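Local atomic coordinates of nitrogenase molybdenum-iron protein alpha chain (Clostridium pasteurianum, PDB entry 4WES), a protein that forms, with the beta chain, the molybdenum-iron component of nitrogenase, which reduces dinitrogen to ammonium on a molybdenum-iron-sulfur cluster. Residues V38-T43 and F369-D374; T49-A54 and K178-S183; C53-C58 and F172-Y177. All coordinates share one frame; numbering follows the deposited sequence.

Interaction 1 (V38-T43 and F369-D374); sequences VANTRT and FAHRDD. With ICS (iron-sulfur-molybdenum cluster with interstitial carbon), chain F.
N40 lays its carboxamide flat over the imidazole of H371. The two planes are only 4° apart, and OD1 sits above the ring centre, with N40 OD1 3.4 Å from H371 CE1. The amide suits this place because it is as flat as the ring it covers. The torsion that sets this up is chi1 of N40, which holds CG anti to the backbone N (-172°). Closer to the backbone, N40 CB makes an off-centre CH-pi contact, 4.1 Å from the centroid of the H371 ring. A39, the residue before it, is small enough to bring its methyl close to the opposite backbone, with A39 CB 3.5 Å from A370 O.

The direct contact has no hydrogen bonds of its own, and two waters supply the polar link. One accepts from N40 ND2 at 2.7 Å and donates to F369 O; the other accepts from N40 N at 2.9 Å and can donate to A370 O. These carbonyls belong to the loop that leads from strand 361-367 into helix 372-376, at whose N-cap position H371 stands. The carboxylate of D374, in the first turn, accepts from the backbone through OD2, 2.9 Å from H371 N, and so ties that turn to the loop before it.

Further out, S183 OG hydrogen-bonds to H371 NE2, which would help to hold the ring's rotation, while R264 pairs with the D374 carboxylate. At the start of the loop F369 turns its ring to the molybdenum-iron cluster, its CZ 3.4 Å from sulfur S2B of the cofactor.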
loop_
_atom_site.group_PDB
_atom_site.type_symbol
_atom_site.label_atom_id
_atom_site.label_comp_id
_atom_site.label_asym_id
_atom_site.label_seq_id
_atom_site.Cartn_x
_atom_site.Cartn_y
_atom_site.Cartn_z
ATOM N N VAL A 38 -43.912 -12.932 -23.372
ATOM C CA VAL A 38 -43.022 -13.502 -24.376
ATOM C C VAL A 38 -41.642 -13.582 -23.739
ATOM O O VAL A 38 -41.166 -12.605 -23.181
ATOM C CB VAL A 38 -42.995 -12.672 -25.672
ATOM C CG1 VAL A 38 -42.038 -13.318 -26.679
ATOM C CG2 VAL A 38 -44.387 -12.565 -26.265
ATOM N N ALA A 39 -41.007 -14.757 -23.819
ATOM C CA ALA A 39 -39.707 -14.987 -23.207
ATOM C C ALA A 39 -38.932 -16.006 -24.026
ATOM O O ALA A 39 -39.507 -16.719 -24.860
ATOM C CB ALA A 39 -39.890 -15.477 -21.785
ATOM N N ASN A 40 -37.628 -16.089 -23.785
ATOM C CA ASN A 40 -36.791 -17.080 -24.450
ATOM C C ASN A 40 -36.864 -16.997 -25.962
ATOM O O ASN A 40 -36.900 -18.000 -26.660
ATOM C CB ASN A 40 -37.136 -18.488 -23.924
ATOM C CG ASN A 40 -36.180 -19.575 -24.419
ATOM O OD1 ASN A 40 -36.623 -20.741 -24.669
ATOM N ND2 ASN A 40 -34.943 -19.258 -24.552
ATOM N N THR A 41 -36.863 -15.768 -26.474
ATOM C CA THR A 41 -36.709 -15.506 -27.899
ATOM C C THR A 41 -35.375 -14.816 -28.115
ATOM O O THR A 41 -34.679 -14.425 -27.177
ATOM C CB THR A 41 -37.855 -14.662 -28.455
ATOM O OG1 THR A 41 -37.822 -13.370 -27.868
ATOM C CG2 THR A 41 -39.224 -15.292 -28.187
ATOM N N ARG A 42 -35.001 -14.624 -29.374
ATOM C CA ARG A 42 -33.723 -14.036 -29.702
ATOM C C ARG A 42 -33.600 -12.620 -29.132
ATOM O O ARG A 42 -34.584 -11.906 -28.906
ATOM C CB ARG A 42 -33.502 -14.014 -31.219
ATOM C CG ARG A 42 -34.379 -13.029 -31.967
ATOM C CD ARG A 42 -33.914 -12.871 -33.399
ATOM N NE ARG A 42 -34.274 -13.990 -34.233
ATOM C CZ ARG A 42 -34.138 -14.017 -35.557
ATOM N NH1 ARG A 42 -33.636 -12.971 -36.198
ATOM N NH2 ARG A 42 -34.508 -15.091 -36.239
ATOM N N THR A 43 -32.373 -12.215 -28.865
ATOM C CA THR A 43 -32.087 -10.859 -28.474
ATOM C C THR A 43 -32.209 -9.957 -29.689
ATOM O O THR A 43 -31.732 -10.292 -30.776
ATOM C CB THR A 43 -30.650 -10.737 -27.945
ATOM O OG1 THR A 43 -30.404 -11.814 -27.019
ATOM C CG2 THR A 43 -30.426 -9.414 -27.284
ATOM N N PHE A 369 -33.100 -14.446 -19.252
ATOM C CA PHE A 369 -33.203 -15.586 -20.180
ATOM C C PHE A 369 -34.149 -16.680 -19.714
ATOM O O PHE A 369 -34.177 -17.768 -20.291
ATOM C CB PHE A 369 -31.784 -16.173 -20.431
ATOM C CG PHE A 369 -31.048 -16.530 -19.166
ATOM C CD1 PHE A 369 -31.445 -17.595 -18.363
ATOM C CD2 PHE A 369 -29.972 -15.769 -18.768
ATOM C CE1 PHE A 369 -30.841 -17.836 -17.175
ATOM C CE2 PHE A 369 -29.329 -16.040 -17.571
ATOM C CZ PHE A 369 -29.784 -17.041 -16.761
ATOM N N ALA A 370 -34.930 -16.413 -18.667
ATOM C CA ALA A 370 -35.905 -17.384 -18.208
ATOM C C ALA A 370 -36.941 -17.638 -19.301
ATOM O O ALA A 370 -37.105 -16.863 -20.240
ATOM C CB ALA A 370 -36.593 -16.887 -16.947
ATOM N N HIS A 371 -37.686 -18.723 -19.131
ATOM C CA HIS A 371 -38.696 -19.110 -20.076
ATOM C C HIS A 371 -40.080 -18.745 -19.512
ATOM O O HIS A 371 -40.204 -18.375 -18.340
ATOM C CB HIS A 371 -38.625 -20.609 -20.408
ATOM C CG HIS A 371 -37.309 -21.057 -20.965
ATOM N ND1 HIS A 371 -37.142 -22.334 -21.452
ATOM C CD2 HIS A 371 -36.086 -20.478 -21.033
ATOM C CE1 HIS A 371 -35.885 -22.503 -21.821
ATOM N NE2 HIS A 371 -35.217 -21.397 -21.578
ATOM N N ARG A 372 -41.132 -18.918 -20.322
ATOM C CA ARG A 372 -42.468 -18.558 -19.853
ATOM C C ARG A 372 -42.828 -19.295 -18.570
ATOM O O ARG A 372 -43.522 -18.728 -17.721
ATOM C CB ARG A 372 -43.516 -18.825 -20.930
ATOM C CG ARG A 372 -43.560 -17.758 -22.020
ATOM C CD ARG A 372 -44.687 -18.019 -23.000
ATOM N NE ARG A 372 -45.974 -18.015 -22.321
ATOM C CZ ARG A 372 -46.942 -18.870 -22.563
ATOM N NH1 ARG A 372 -46.879 -19.704 -23.589
ATOM N NH2 ARG A 372 -48.000 -18.860 -21.783
ATOM N N ASP A 373 -42.387 -20.549 -18.409
ATOM C CA ASP A 373 -42.708 -21.296 -17.198
ATOM C C ASP A 373 -42.127 -20.663 -15.931
ATOM O O ASP A 373 -42.703 -20.816 -14.822
ATOM C CB ASP A 373 -42.353 -22.795 -17.295
ATOM C CG ASP A 373 -41.017 -23.092 -17.975
ATOM O OD1 ASP A 373 -40.706 -22.536 -19.038
ATOM O OD2 ASP A 373 -40.335 -23.993 -17.448
ATOM N N ASP A 374 -40.950 -20.046 -16.023
ATOM C CA ASP A 374 -40.385 -19.368 -14.852
ATOM C C ASP A 374 -41.194 -18.130 -14.469
ATOM O O ASP A 374 -41.259 -17.772 -13.292
ATOM C CB ASP A 374 -38.940 -18.987 -15.102
ATOM C CG ASP A 374 -38.101 -20.201 -15.464
ATOM O OD1 ASP A 374 -37.842 -21.029 -14.569
ATOM O OD2 ASP A 374 -37.770 -20.314 -16.656
HETATM FE FE1 ICS F . -29.851 -20.509 -12.032
HETATM MO MO1 ICS F . -25.519 -15.144 -12.957
HETATM FE FE2 ICS F . -28.290 -19.267 -13.789
HETATM FE FE3 ICS F . -27.541 -19.434 -11.229
HETATM FE FE4 ICS F . -29.605 -17.912 -11.924
HETATM FE FE5 ICS F . -28.013 -15.914 -12.295
HETATM FE FE6 ICS F . -26.672 -17.284 -14.098
HETATM FE FE7 ICS F . -25.965 -17.414 -11.609
HETATM C CX ICS F . -27.734 -17.872 -12.477
HETATM S S1A ICS F . -30.538 -19.058 -13.685
HETATM S S1B ICS F . -27.402 -15.193 -14.344
HETATM S S2A ICS F . -27.798 -21.187 -12.680
HETATM S S2B ICS F . -27.139 -18.771 -15.628
HETATM S S3A ICS F . -30.159 -15.773 -11.614
HETATM S S3B ICS F . -24.574 -17.283 -13.366
HETATM S S4A ICS F . -29.501 -19.297 -10.098
HETATM S S4B ICS F . -26.421 -15.390 -10.810
HETATM S S5A ICS F . -25.611 -19.046 -10.171
HETATM O O HOH W 1 -33.396 -17.647 -22.949
HETATM O O HOH W 2 -36.045 -14.801 -21.772
#

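Interaction 2 (T49-A54 and K178-S183); sequences TARGCA and KGVSQS. With CLF (Fe(8)-S(7) cluster), chain H; HCA (3-hydroxy-3-carboxy-adipic acid), chain E.
G52 and Q182 meet through the one hydrogen bond that joins the two segments directly, G52 N to Q182 OE1 at 2.9 Å. The donor stands above the carboxamide plane, 62° out of it, with a C=O...N angle of 98°. Q182 reaches this position by bending at chi2 (94°), which turns CD back toward the loop. Packing is tight here: a beta carbon on G52 would lie 3.3 Å from Q182 CD, and glycine spares the amide that crowding. The neighbouring backbones also come close, with CA-H...O contacts from S181 CA to G52 O (3.4 Å) and from Q182 CA to C53 O (3.3 Å). S181 stands at the N-cap of helix 182-196, its OG accepting from S183 N.

R51 is buried too, extended alongside V180, with S181 CB over one face of its guanidinium at 4.1 Å. The polar end of R51 is held by residues outside the two segments: NE by E368 O, NH1 by T41 O and T43 OG1. The looser side is at K178, partly exposed, whose O lies 3.6 Å from A54 CB while its chain leads away to a salt bridge with E175.

Two metal sites meet across this junction. C53 SG binds iron FE3 of the [8Fe-7S] cluster at 2.3 Å, and Q182 NE2 donates to O1 of homocitrate at 2.9 Å. E368 OE2 accepts from NE2 as well. With its oxygen accepting from G52 and its nitrogen donating twice, the Q182 amide would be settled in which way round it sits beside homocitrate.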
loop_
_atom_site.group_PDB
_atom_site.type_symbol
_atom_site.label_atom_id
_atom_site.label_comp_id
_atom_site.label_asym_id
_atom_site.label_seq_id
_atom_site.Cartn_x
_atom_site.Cartn_y
_atom_site.Cartn_z
ATOM N N THR A 49 -28.216 -5.569 -24.335
ATOM C CA THR A 49 -28.700 -6.659 -23.513
ATOM C C THR A 49 -27.698 -6.954 -22.391
ATOM O O THR A 49 -26.513 -6.635 -22.497
ATOM C CB THR A 49 -28.871 -7.937 -24.387
ATOM O OG1 THR A 49 -29.455 -8.982 -23.596
ATOM C CG2 THR A 49 -27.572 -8.425 -25.012
ATOM N N ALA A 50 -28.166 -7.639 -21.363
ATOM C CA ALA A 50 -27.272 -8.189 -20.343
ATOM C C ALA A 50 -26.898 -9.656 -20.608
ATOM O O ALA A 50 -26.033 -10.187 -19.942
ATOM C CB ALA A 50 -27.895 -8.067 -18.974
ATOM N N ARG A 51 -27.555 -10.265 -21.587
ATOM C CA ARG A 51 -27.388 -11.712 -21.859
ATOM C C ARG A 51 -26.004 -12.132 -22.244
ATOM O O ARG A 51 -25.237 -11.389 -22.868
ATOM C CB ARG A 51 -28.314 -12.128 -23.002
ATOM C CG ARG A 51 -29.776 -12.205 -22.614
ATOM C CD ARG A 51 -30.620 -12.455 -23.832
ATOM N NE ARG A 51 -31.938 -12.929 -23.498
ATOM C CZ ARG A 51 -32.812 -13.387 -24.365
ATOM N NH1 ARG A 51 -32.573 -13.319 -25.662
ATOM N NH2 ARG A 51 -33.949 -13.912 -23.942
ATOM N N GLY A 52 -25.712 -13.400 -21.901
ATOM C CA GLY A 52 -24.532 -14.096 -22.392
ATOM C C GLY A 52 -24.887 -15.199 -23.353
ATOM O O GLY A 52 -25.928 -15.168 -23.996
ATOM N N CYS A 53 -23.993 -16.182 -23.433
ATOM C CA CYS A 53 -24.050 -17.193 -24.472
ATOM C C CYS A 53 -24.219 -18.604 -23.918
ATOM O O CYS A 53 -24.155 -18.862 -22.706
ATOM C CB CYS A 53 -22.800 -17.156 -25.337
ATOM S SG CYS A 53 -21.309 -17.656 -24.425
ATOM N N ALA A 54 -24.418 -19.568 -24.823
ATOM C CA ALA A 54 -24.624 -20.961 -24.404
ATOM C C ALA A 54 -23.396 -21.571 -23.740
ATOM O O ALA A 54 -23.531 -22.417 -22.870
ATOM C CB ALA A 54 -25.034 -21.805 -25.597
ATOM N N LYS A 178 -25.450 -20.822 -30.105
ATOM C CA LYS A 178 -26.583 -21.720 -29.990
ATOM C C LYS A 178 -27.637 -21.177 -29.034
ATOM O O LYS A 178 -27.332 -20.524 -28.039
ATOM C CB LYS A 178 -26.124 -23.094 -29.588
ATOM C CG LYS A 178 -25.330 -23.718 -30.721
ATOM C CD LYS A 178 -24.906 -25.130 -30.453
ATOM C CE LYS A 178 -24.320 -25.765 -31.705
ATOM N NZ LYS A 178 -23.775 -27.101 -31.382
ATOM N N GLY A 179 -28.899 -21.430 -29.353
ATOM C CA GLY A 179 -29.961 -20.813 -28.626
ATOM C C GLY A 179 -29.868 -19.292 -28.694
ATOM O O GLY A 179 -29.462 -18.722 -29.711
ATOM N N VAL A 180 -30.282 -18.648 -27.617
ATOM C CA VAL A 180 -30.458 -17.197 -27.567
ATOM C C VAL A 180 -29.829 -16.544 -26.337
ATOM O O VAL A 180 -29.968 -15.340 -26.172
ATOM C CB VAL A 180 -31.950 -16.802 -27.648
ATOM C CG1 VAL A 180 -32.540 -17.271 -28.966
ATOM C CG2 VAL A 180 -32.765 -17.364 -26.514
ATOM N N SER A 181 -29.201 -17.341 -25.479
ATOM C CA SER A 181 -28.799 -16.924 -24.163
ATOM C C SER A 181 -28.031 -18.054 -23.475
ATOM O O SER A 181 -27.811 -19.129 -24.048
ATOM C CB SER A 181 -30.028 -16.604 -23.338
ATOM O OG SER A 181 -30.769 -17.816 -23.130
ATOM N N GLN A 182 -27.750 -17.836 -22.193
ATOM C CA GLN A 182 -27.180 -18.873 -21.332
ATOM C C GLN A 182 -28.061 -20.110 -21.234
ATOM O O GLN A 182 -27.548 -21.214 -20.950
ATOM C CB GLN A 182 -26.939 -18.329 -19.931
ATOM C CG GLN A 182 -25.907 -17.202 -19.799
ATOM C CD GLN A 182 -26.536 -15.814 -19.849
ATOM O OE1 GLN A 182 -27.296 -15.515 -20.749
ATOM N NE2 GLN A 182 -26.150 -14.953 -18.932
ATOM N N SER A 183 -29.367 -19.943 -21.382
ATOM C CA SER A 183 -30.289 -21.047 -21.182
ATOM C C SER A 183 -29.943 -22.299 -22.000
ATOM O O SER A 183 -30.003 -23.416 -21.464
ATOM C CB SER A 183 -31.719 -20.601 -21.464
ATOM O OG SER A 183 -32.587 -21.707 -21.411
HETATM FE FE1 CLF H . -18.512 -17.396 -28.402
HETATM FE FE2 CLF H . -18.035 -15.372 -27.018
HETATM FE FE3 CLF H . -19.493 -17.377 -25.798
HETATM FE FE4 CLF H . -16.859 -17.638 -26.383
HETATM S S1 CLF H . -16.307 -16.487 -28.401
HETATM S S2A CLF H . -20.177 -16.006 -27.540
HETATM S S4A CLF H . -17.772 -16.192 -24.878
HETATM S S3A CLF H . -18.504 -19.180 -26.900
HETATM FE FE5 CLF H . -13.645 -16.403 -26.177
HETATM FE FE6 CLF H . -13.139 -15.423 -29.621
HETATM FE FE7 CLF H . -12.875 -14.013 -27.275
HETATM FE FE8 CLF H . -15.486 -14.345 -27.833
HETATM S S2B CLF H . -12.078 -16.124 -27.714
HETATM S S3B CLF H . -13.979 -13.312 -29.187
HETATM S S4B CLF H . -14.545 -14.347 -25.716
HETATM C C1 HCA E . -22.876 -15.403 -16.794
HETATM C C2 HCA E . -22.246 -15.309 -15.401
HETATM C C3 HCA E . -22.915 -14.290 -14.482
HETATM C C4 HCA E . -22.464 -12.847 -14.780
HETATM C C5 HCA E . -22.970 -11.940 -13.644
HETATM C C6 HCA E . -23.083 -10.464 -13.880
HETATM C C7 HCA E . -22.539 -14.608 -13.034
HETATM O O1 HCA E . -24.050 -15.046 -16.955
HETATM O O2 HCA E . -22.189 -15.870 -17.717
HETATM O O3 HCA E . -22.754 -9.686 -12.932
HETATM O O4 HCA E . -23.508 -10.049 -14.981
HETATM O O5 HCA E . -23.473 -14.720 -12.210
HETATM O O6 HCA E . -21.339 -14.680 -12.732
HETATM O O7 HCA E . -24.327 -14.344 -14.627
#

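Interaction 3 (C53-C58 and F172-Y177); sequences CAYAGC and FSCEGY. With CLF (Fe(8)-S(7) cluster), chain H.
C58 SG stands anti to its backbone N (chi1 -175°) and thereby reaches F172, with C58 SG 3.6 Å from F172 CD2. In C174 chi1 of 55° sets SG between the backbone N and the carbonyl carbon. The backbones approach closely enough here to bring the two beta carbons, C58 CB and C174 CB, within 3.5 Å. Cysteine fits both positions, being compact, apolar and polarisable. The sulfur of C58 lies obliquely to the F172 ring, 4.4 Å from its centroid, while C174 SG makes a more distant sulfur-aromatic contact with the Y55 ring.

These residues press the first turns of helix 54-63 onto the loop that follows strand 169-172, an outer strand, within this chain, of a parallel sheet. The ring of Y142, on the adjoining strand, meets that of F172 with their planes about 5° apart, and A189 and T192 of helix 182-196 touch C58 and F172. Toward the cluster the contact passes to the backbone: A54 N gives G176 O a weak hydrogen bond of 3.4 Å, and C174 O meets Y55 CB at 3.3 Å. The OH of Y55 is held away from this contact, by C79 O and T73.

A beta carbon on G176 would clash with sulfur S2A of the [8Fe-7S] cluster, so glycine lets the loop lie against it. C53 caps the helix as well, its SG accepting from A56 N at 3.5 Å. The iron-bound sulfur thus receives a backbone N-H at a helix start, an arrangement that would be expected to stabilise negative charge on the thiolate and may help to tune the cluster.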
loop_
_atom_site.group_PDB
_atom_site.type_symbol
_atom_site.label_atom_id
_atom_site.label_comp_id
_atom_site.label_asym_id
_atom_site.label_seq_id
_atom_site.Cartn_x
_atom_site.Cartn_y
_atom_site.Cartn_z
ATOM N N CYS A 53 -23.993 -16.182 -23.433
ATOM C CA CYS A 53 -24.050 -17.193 -24.472
ATOM C C CYS A 53 -24.219 -18.604 -23.918
ATOM O O CYS A 53 -24.155 -18.862 -22.706
ATOM C CB CYS A 53 -22.800 -17.156 -25.337
ATOM S SG CYS A 53 -21.309 -17.656 -24.425
ATOM N N ALA A 54 -24.418 -19.568 -24.823
ATOM C CA ALA A 54 -24.624 -20.961 -24.404
ATOM C C ALA A 54 -23.396 -21.571 -23.740
ATOM O O ALA A 54 -23.531 -22.417 -22.870
ATOM C CB ALA A 54 -25.034 -21.805 -25.597
ATOM N N TYR A 55 -22.200 -21.146 -24.129
ATOM C CA TYR A 55 -20.990 -21.633 -23.517
ATOM C C TYR A 55 -20.916 -21.193 -22.060
ATOM O O TYR A 55 -20.579 -21.973 -21.167
ATOM C CB TYR A 55 -19.753 -21.164 -24.296
ATOM C CG TYR A 55 -18.484 -21.202 -23.501
ATOM C CD1 TYR A 55 -18.048 -20.098 -22.797
ATOM C CD2 TYR A 55 -17.720 -22.367 -23.410
ATOM C CE1 TYR A 55 -16.915 -20.122 -22.048
ATOM C CE2 TYR A 55 -16.579 -22.401 -22.650
ATOM C CZ TYR A 55 -16.147 -21.290 -21.962
ATOM O OH TYR A 55 -14.990 -21.328 -21.239
ATOM N N ALA A 56 -21.309 -19.941 -21.771
ATOM C CA ALA A 56 -21.386 -19.483 -20.393
ATOM C C ALA A 56 -22.323 -20.371 -19.596
ATOM O O ALA A 56 -22.002 -20.822 -18.503
ATOM C CB ALA A 56 -21.837 -18.021 -20.360
ATOM N N GLY A 57 -23.522 -20.638 -20.146
ATOM C CA GLY A 57 -24.497 -21.433 -19.421
ATOM C C GLY A 57 -24.060 -22.861 -19.153
ATOM O O GLY A 57 -24.418 -23.466 -18.135
ATOM N N CYS A 58 -23.276 -23.420 -20.052
ATOM C CA CYS A 58 -22.820 -24.825 -19.928
ATOM C C CYS A 58 -21.529 -24.940 -19.116
ATOM O O CYS A 58 -21.505 -25.576 -18.054
ATOM C CB CYS A 58 -22.616 -25.372 -21.338
ATOM S SG CYS A 58 -22.200 -27.143 -21.354
ATOM N N PHE A 172 -19.170 -31.278 -24.734
ATOM C CA PHE A 172 -20.363 -30.442 -24.703
ATOM C C PHE A 172 -20.348 -29.508 -25.896
ATOM O O PHE A 172 -19.447 -28.662 -26.002
ATOM C CB PHE A 172 -20.413 -29.606 -23.418
ATOM C CG PHE A 172 -20.462 -30.427 -22.161
ATOM C CD1 PHE A 172 -19.318 -30.913 -21.578
ATOM C CD2 PHE A 172 -21.677 -30.717 -21.555
ATOM C CE1 PHE A 172 -19.346 -31.680 -20.427
ATOM C CE2 PHE A 172 -21.731 -31.476 -20.391
ATOM C CZ PHE A 172 -20.568 -31.980 -19.836
ATOM N N SER A 173 -21.351 -29.628 -26.779
ATOM C CA SER A 173 -21.429 -28.772 -27.963
ATOM C C SER A 173 -22.207 -27.511 -27.628
ATOM O O SER A 173 -23.330 -27.324 -28.058
ATOM C CB SER A 173 -22.061 -29.514 -29.113
ATOM O OG SER A 173 -21.167 -30.484 -29.622
ATOM N N CYS A 174 -21.568 -26.665 -26.834
ATOM C CA CYS A 174 -22.131 -25.408 -26.315
ATOM C C CYS A 174 -21.568 -24.174 -27.004
ATOM O O CYS A 174 -21.355 -23.135 -26.388
ATOM C CB CYS A 174 -21.986 -25.342 -24.815
ATOM S SG CYS A 174 -20.281 -25.560 -24.222
ATOM N N GLU A 175 -21.376 -24.272 -28.318
ATOM C CA GLU A 175 -20.978 -23.105 -29.094
ATOM C C GLU A 175 -21.846 -21.900 -28.756
ATOM O O GLU A 175 -23.057 -22.009 -28.646
ATOM C CB GLU A 175 -21.046 -23.370 -30.592
ATOM C CG GLU A 175 -20.054 -24.356 -31.154
ATOM C CD GLU A 175 -20.431 -25.830 -31.084
ATOM O OE1 GLU A 175 -19.766 -26.587 -31.826
ATOM O OE2 GLU A 175 -21.345 -26.229 -30.333
ATOM N N GLY A 176 -21.215 -20.723 -28.638
ATOM C CA GLY A 176 -21.913 -19.592 -28.038
ATOM C C GLY A 176 -23.128 -19.103 -28.717
ATOM O O GLY A 176 -24.037 -18.605 -28.057
ATOM N N TYR A 177 -23.193 -19.253 -30.033
ATOM C CA TYR A 177 -24.343 -18.754 -30.798
ATOM C C TYR A 177 -25.577 -19.645 -30.740
ATOM O O TYR A 177 -26.637 -19.249 -31.225
ATOM C CB TYR A 177 -23.972 -18.554 -32.255
ATOM C CG TYR A 177 -23.413 -19.825 -32.892
ATOM C CD1 TYR A 177 -24.245 -20.840 -33.302
ATOM C CD2 TYR A 177 -22.054 -19.999 -33.042
ATOM C CE1 TYR A 177 -23.757 -21.996 -33.865
ATOM C CE2 TYR A 177 -21.537 -21.148 -33.593
ATOM C CZ TYR A 177 -22.394 -22.156 -34.004
ATOM O OH TYR A 177 -21.850 -23.290 -34.549
HETATM FE FE1 CLF H . -18.512 -17.396 -28.402
HETATM FE FE2 CLF H . -18.035 -15.372 -27.018
HETATM FE FE3 CLF H . -19.493 -17.377 -25.798
HETATM FE FE4 CLF H . -16.859 -17.638 -26.383
HETATM S S1 CLF H . -16.307 -16.487 -28.401
HETATM S S2A CLF H . -20.177 -16.006 -27.540
HETATM S S4A CLF H . -17.772 -16.192 -24.878
HETATM S S3A CLF H . -18.504 -19.180 -26.900
HETATM FE FE5 CLF H . -13.645 -16.403 -26.177
HETATM FE FE6 CLF H . -13.139 -15.423 -29.621
HETATM FE FE7 CLF H . -12.875 -14.013 -27.275
HETATM FE FE8 CLF H . -15.486 -14.345 -27.833
HETATM S S2B CLF H . -12.078 -16.124 -27.714
HETATM S S3B CLF H . -13.979 -13.312 -29.187
HETATM S S4B CLF H . -14.545 -14.347 -25.716
#

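Overall arrangement
Interaction 3 (53-58 with 172-177) and interaction 2 (49-54 with 178-183) share C53 and A54, and their centres lie about 8 Å apart. They use successive pieces of one loop, from strand 169-172 to helix 182-196, against the start of helix 54-63 and the loop before it. Interaction 1 (38-43 with 369-374) has its centre about 11 Å from that of interaction 2 and about 17 Å from that of interaction 3; both are nested inside the chain loop that it closes. It meets interaction 2 where F369 packs on S181 and Q182. Together they line the protein between the [8Fe-7S] cluster and the molybdenum-iron cluster.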